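Local structure of YcaO (Methanopyrus kandleri, 6CIB) at residues 174-187 against 288-302. The protein binds ADP and magnesium and, as a YcaO-family enzyme, probably uses ATP to activate peptide backbone amides for thioamidation. Sequence-based numbering, arbitrary orientation.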
# COMPACT_ATOMS: atom_id res chain seq x y z
N VAL A 174 9.39 -9.35 -8.58
CA VAL A 174 9.74 -8.83 -9.90
C VAL A 174 11.13 -8.17 -9.91
O VAL A 174 11.93 -8.45 -10.79
CB VAL A 174 8.62 -7.89 -10.45
CG1 VAL A 174 9.06 -7.13 -11.71
CG2 VAL A 174 7.36 -8.69 -10.75
N GLU A 175 11.42 -7.34 -8.91
CA GLU A 175 12.73 -6.66 -8.81
C GLU A 175 13.88 -7.60 -8.41
O GLU A 175 14.99 -7.47 -8.94
CB GLU A 175 12.68 -5.46 -7.85
CG GLU A 175 11.66 -4.36 -8.19
CD GLU A 175 11.94 -3.59 -9.47
OE1 GLU A 175 13.02 -3.73 -10.08
OE2 GLU A 175 11.05 -2.82 -9.88
N TYR A 176 13.63 -8.52 -7.48
CA TYR A 176 14.66 -9.47 -7.01
C TYR A 176 15.17 -10.37 -8.15
O TYR A 176 16.38 -10.52 -8.32
CB TYR A 176 14.13 -10.31 -5.85
CG TYR A 176 15.18 -11.13 -5.12
CD1 TYR A 176 15.94 -10.56 -4.09
CD2 TYR A 176 15.40 -12.47 -5.44
CE1 TYR A 176 16.90 -11.31 -3.41
CE2 TYR A 176 16.35 -13.23 -4.76
CZ TYR A 176 17.10 -12.64 -3.75
OH TYR A 176 18.04 -13.39 -3.08
N PHE A 177 14.24 -10.95 -8.91
CA PHE A 177 14.56 -11.86 -10.01
C PHE A 177 14.64 -11.16 -11.36
O PHE A 177 14.95 -11.81 -12.36
CB PHE A 177 13.52 -12.97 -10.11
CG PHE A 177 13.51 -13.91 -8.94
CD1 PHE A 177 14.57 -14.81 -8.74
CD2 PHE A 177 12.44 -13.91 -8.04
CE1 PHE A 177 14.55 -15.69 -7.66
CE2 PHE A 177 12.43 -14.78 -6.96
CZ PHE A 177 13.48 -15.67 -6.77
N ARG A 178 14.36 -9.86 -11.39
CA ARG A 178 14.24 -9.08 -12.63
C ARG A 178 13.33 -9.77 -13.65
O ARG A 178 13.70 -9.98 -14.82
CB ARG A 178 15.61 -8.72 -13.21
CG ARG A 178 16.36 -7.74 -12.33
CD ARG A 178 17.51 -7.09 -13.07
NE ARG A 178 17.74 -5.75 -12.53
CZ ARG A 178 17.48 -4.62 -13.18
NH1 ARG A 178 17.00 -4.63 -14.42
NH2 ARG A 178 17.72 -3.46 -12.59
N ILE A 179 12.15 -10.16 -13.17
CA ILE A 179 11.08 -10.72 -14.00
C ILE A 179 10.57 -9.63 -14.94
O ILE A 179 10.46 -8.47 -14.55
CB ILE A 179 9.91 -11.27 -13.13
CG1 ILE A 179 10.42 -12.37 -12.18
CG2 ILE A 179 8.76 -11.77 -14.00
CD1 ILE A 179 9.41 -12.89 -11.18
N HIS A 180 10.29 -10.03 -16.18
CA HIS A 180 9.63 -9.21 -17.19
C HIS A 180 8.13 -9.56 -17.18
O HIS A 180 7.71 -10.48 -17.89
CB HIS A 180 10.22 -9.49 -18.58
CG HIS A 180 11.63 -9.02 -18.75
ND1 HIS A 180 12.01 -8.18 -19.77
CD2 HIS A 180 12.76 -9.27 -18.04
CE1 HIS A 180 13.30 -7.93 -19.69
NE2 HIS A 180 13.78 -8.58 -18.64
N PRO A 181 7.30 -8.84 -16.37
CA PRO A 181 5.88 -9.22 -16.31
C PRO A 181 5.16 -8.94 -17.63
O PRO A 181 5.58 -8.03 -18.37
CB PRO A 181 5.32 -8.35 -15.18
CG PRO A 181 6.24 -7.18 -15.10
CD PRO A 181 7.59 -7.70 -15.47
N PRO A 182 4.09 -9.71 -17.94
CA PRO A 182 3.32 -9.45 -19.17
C PRO A 182 2.57 -8.12 -19.12
O PRO A 182 2.19 -7.66 -18.03
CB PRO A 182 2.31 -10.61 -19.20
CG PRO A 182 2.17 -11.03 -17.78
CD PRO A 182 3.53 -10.85 -17.19
N GLU A 183 2.40 -7.52 -20.30
CA GLU A 183 1.50 -6.37 -20.48
C GLU A 183 0.05 -6.79 -20.19
O GLU A 183 -0.38 -7.88 -20.57
CB GLU A 183 1.62 -5.83 -21.92
CG GLU A 183 0.69 -4.66 -22.25
CD GLU A 183 1.14 -3.83 -23.44
OE1 GLU A 183 1.77 -4.38 -24.37
OE2 GLU A 183 0.85 -2.61 -23.45
N LEU A 184 -0.67 -5.92 -19.48
CA LEU A 184 -2.10 -6.14 -19.23
C LEU A 184 -2.96 -5.22 -20.08
O LEU A 184 -2.85 -3.99 -20.00
CB LEU A 184 -2.43 -6.00 -17.73
CG LEU A 184 -3.91 -6.16 -17.36
CD1 LEU A 184 -4.39 -7.62 -17.38
CD2 LEU A 184 -4.17 -5.54 -16.00
N GLU A 185 -3.83 -5.83 -20.89
CA GLU A 185 -4.68 -5.12 -21.85
C GLU A 185 -6.05 -4.86 -21.22
O GLU A 185 -6.67 -5.77 -20.68
CB GLU A 185 -4.82 -5.94 -23.14
CG GLU A 185 -4.79 -5.13 -24.44
CD GLU A 185 -3.42 -5.09 -25.10
OE1 GLU A 185 -2.69 -6.12 -25.08
OE2 GLU A 185 -3.05 -4.04 -25.67
N VAL A 186 -6.50 -3.60 -21.27
CA VAL A 186 -7.76 -3.15 -20.65
C VAL A 186 -8.66 -2.46 -21.68
O VAL A 186 -8.19 -2.09 -22.76
CB VAL A 186 -7.52 -2.19 -19.44
CG1 VAL A 186 -6.88 -2.92 -18.28
CG2 VAL A 186 -6.69 -0.97 -19.85
N HIS A 187 -9.93 -2.29 -21.34
CA HIS A 187 -10.95 -1.71 -22.23
C HIS A 187 -11.80 -0.67 -21.50
O HIS A 187 -11.63 -0.45 -20.29
CB HIS A 187 -11.85 -2.81 -22.81
CG HIS A 187 -11.09 -3.97 -23.36
ND1 HIS A 187 -10.96 -5.16 -22.67
CD2 HIS A 187 -10.38 -4.12 -24.51
CE1 HIS A 187 -10.22 -6.00 -23.38
NE2 HIS A 187 -9.86 -5.39 -24.50
N LEU A 288 18.09 0.74 -17.64
CA LEU A 288 18.27 0.20 -16.29
C LEU A 288 17.03 -0.56 -15.79
O LEU A 288 17.14 -1.40 -14.89
CB LEU A 288 18.67 1.31 -15.30
CG LEU A 288 20.02 2.02 -15.48
CD1 LEU A 288 20.13 3.19 -14.50
CD2 LEU A 288 21.21 1.08 -15.34
N ASN A 289 15.88 -0.28 -16.40
CA ASN A 289 14.61 -0.90 -16.02
C ASN A 289 13.95 -1.67 -17.17
O ASN A 289 12.72 -1.65 -17.32
CB ASN A 289 13.68 0.16 -15.42
CG ASN A 289 14.09 0.54 -14.02
OD1 ASN A 289 13.85 -0.21 -13.08
ND2 ASN A 289 14.70 1.70 -13.87
N ARG A 290 14.78 -2.36 -17.94
CA ARG A 290 14.37 -3.16 -19.11
C ARG A 290 13.27 -4.18 -18.83
O ARG A 290 12.42 -4.42 -19.69
CB ARG A 290 15.59 -3.88 -19.71
CG ARG A 290 16.44 -3.02 -20.65
CD ARG A 290 17.71 -3.73 -21.10
NE ARG A 290 17.42 -4.80 -22.07
CZ ARG A 290 17.40 -6.10 -21.79
NH1 ARG A 290 17.66 -6.55 -20.57
NH2 ARG A 290 17.11 -6.97 -22.75
N HIS A 291 13.29 -4.76 -17.64
CA HIS A 291 12.26 -5.72 -17.20
C HIS A 291 10.84 -5.12 -17.19
O HIS A 291 9.88 -5.82 -17.51
CB HIS A 291 12.63 -6.39 -15.87
CG HIS A 291 12.92 -5.44 -14.74
ND1 HIS A 291 13.87 -4.44 -14.82
CD2 HIS A 291 12.41 -5.37 -13.49
CE1 HIS A 291 13.91 -3.79 -13.67
NE2 HIS A 291 13.03 -4.34 -12.85
N TRP A 292 10.74 -3.84 -16.86
CA TRP A 292 9.47 -3.11 -16.93
C TRP A 292 9.06 -2.69 -18.33
O TRP A 292 7.86 -2.67 -18.64
CB TRP A 292 9.49 -1.89 -16.00
CG TRP A 292 9.43 -2.27 -14.56
CD1 TRP A 292 10.42 -2.10 -13.62
CD2 TRP A 292 8.34 -2.92 -13.88
NE1 TRP A 292 10.00 -2.60 -12.41
CE2 TRP A 292 8.74 -3.10 -12.54
CE3 TRP A 292 7.07 -3.35 -14.29
CZ2 TRP A 292 7.89 -3.70 -11.58
CZ3 TRP A 292 6.23 -3.96 -13.33
CH2 TRP A 292 6.65 -4.12 -12.00
N PHE A 293 10.04 -2.35 -19.16
CA PHE A 293 9.79 -1.79 -20.49
C PHE A 293 9.82 -2.80 -21.64
O PHE A 293 9.47 -2.47 -22.77
CB PHE A 293 10.71 -0.60 -20.77
CG PHE A 293 10.45 0.59 -19.88
CD1 PHE A 293 9.33 1.40 -20.08
CD2 PHE A 293 11.32 0.88 -18.82
CE1 PHE A 293 9.08 2.48 -19.24
CE2 PHE A 293 11.07 1.96 -17.98
CZ PHE A 293 9.95 2.76 -18.19
N GLU A 294 10.20 -4.04 -21.33
CA GLU A 294 10.17 -5.13 -22.31
C GLU A 294 9.34 -6.31 -21.78
O GLU A 294 9.89 -7.32 -21.33
CB GLU A 294 11.60 -5.56 -22.69
CG GLU A 294 12.40 -4.48 -23.41
CD GLU A 294 13.90 -4.71 -23.39
OE1 GLU A 294 14.35 -5.84 -23.06
OE2 GLU A 294 14.65 -3.75 -23.70
N PRO A 295 7.99 -6.18 -21.82
CA PRO A 295 7.11 -7.21 -21.25
C PRO A 295 7.23 -8.58 -21.93
O PRO A 295 7.45 -8.65 -23.14
CB PRO A 295 5.71 -6.63 -21.45
CG PRO A 295 5.85 -5.68 -22.59
CD PRO A 295 7.20 -5.07 -22.40
N GLU A 296 7.10 -9.65 -21.14
CA GLU A 296 7.07 -11.02 -21.66
C GLU A 296 5.62 -11.48 -21.75
O GLU A 296 5.03 -11.93 -20.76
CB GLU A 296 7.87 -11.96 -20.74
CG GLU A 296 8.33 -13.28 -21.37
CD GLU A 296 9.83 -13.34 -21.65
OE1 GLU A 296 10.60 -12.51 -21.10
OE2 GLU A 296 10.24 -14.23 -22.42
N GLY A 297 5.05 -11.36 -22.95
CA GLY A 297 3.67 -11.79 -23.21
C GLY A 297 2.61 -10.74 -22.95
O GLY A 297 2.91 -9.60 -22.59
N THR A 298 1.35 -11.13 -23.15
CA THR A 298 0.21 -10.23 -22.97
C THR A 298 -0.95 -10.95 -22.30
O THR A 298 -1.18 -12.13 -22.57
CB THR A 298 -0.21 -9.54 -24.30
OG1 THR A 298 -1.32 -8.66 -24.05
CG2 THR A 298 -0.60 -10.55 -25.39
N VAL A 299 -1.67 -10.24 -21.43
CA VAL A 299 -2.84 -10.78 -20.72
C VAL A 299 -4.04 -9.86 -20.95
O VAL A 299 -3.92 -8.64 -20.85
CB VAL A 299 -2.58 -10.96 -19.20
CG1 VAL A 299 -3.76 -11.61 -18.50
CG2 VAL A 299 -1.34 -11.81 -18.96
N GLU A 300 -5.18 -10.46 -21.28
CA GLU A 300 -6.45 -9.75 -21.44
C GLU A 300 -7.16 -9.71 -20.09
O GLU A 300 -7.29 -10.75 -19.44
CB GLU A 300 -7.33 -10.46 -22.47
CG GLU A 300 -8.22 -9.53 -23.27
CD GLU A 300 -7.45 -8.71 -24.29
OE1 GLU A 300 -7.59 -7.47 -24.27
OE2 GLU A 300 -6.70 -9.30 -25.10
N ILE A 301 -7.62 -8.52 -19.68
CA ILE A 301 -8.23 -8.36 -18.35
C ILE A 301 -9.47 -9.26 -18.12
O ILE A 301 -9.65 -9.80 -17.03
CB ILE A 301 -8.49 -6.88 -17.95
CG1 ILE A 301 -8.88 -6.79 -16.45
CG2 ILE A 301 -9.50 -6.19 -18.86
CD1 ILE A 301 -8.64 -5.45 -15.79
N ASP A 302 -10.28 -9.43 -19.17
CA ASP A 302 -11.50 -10.24 -19.12
C ASP A 302 -11.24 -11.73 -18.91
O ASP A 302 -12.14 -12.45 -18.47
CB ASP A 302 -12.35 -10.02 -20.38
CG ASP A 302 -12.46 -8.56 -20.76
OD1 ASP A 302 -11.48 -8.03 -21.33
OD2 ASP A 302 -13.52 -7.96 -20.48
O HOH W 1 7.25 -5.74 -18.25
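Leu288 O is gripped end-on by Arg178, whose NH1 and NH2 both donate to it, NH2 at 3.1 Å and nearly in line with the carbonyl. At His291 the ring stands upright to the Glu175 carboxylate, planes 89° apart, and NE2 donates to OE1 (2.8 Å) from above the carboxylate plane. His291 CA sits over the face of the His180 ring, a CH-pi contact 3.4 Å from that ring's centroid. Trp292 takes the other oxygen, NE1 to Glu175 OE2 at 2.7 Å, straight in the indole plane; Trp171 also bonds OE2, and a bend at chi2 (-66°) turns the carboxylate to these donors. Val174 CG1 packs against Trp292 CZ2 (3.6 Å). Glu294 O accepts from His180 ND1 (2.8 Å); with only an alanine methyl at His180, this carbonyl would probably lose its donor and His291 CA its ring. From Gly297 O, bonded by Glu183 N, the chains run side by side. Thr298 OG1 donates to Glu185 OE1 (3.1 Å), Val299 pairs with Glu183 O and Glu185 N, and Ile301 N closes the ladder on Glu185 O. The result is a short parallel strand pair, 183-185 with 298-300, the former also bonding strand 203-209, beside the end of helix 154-177 held against helix 290-293, away from the nucleotide site.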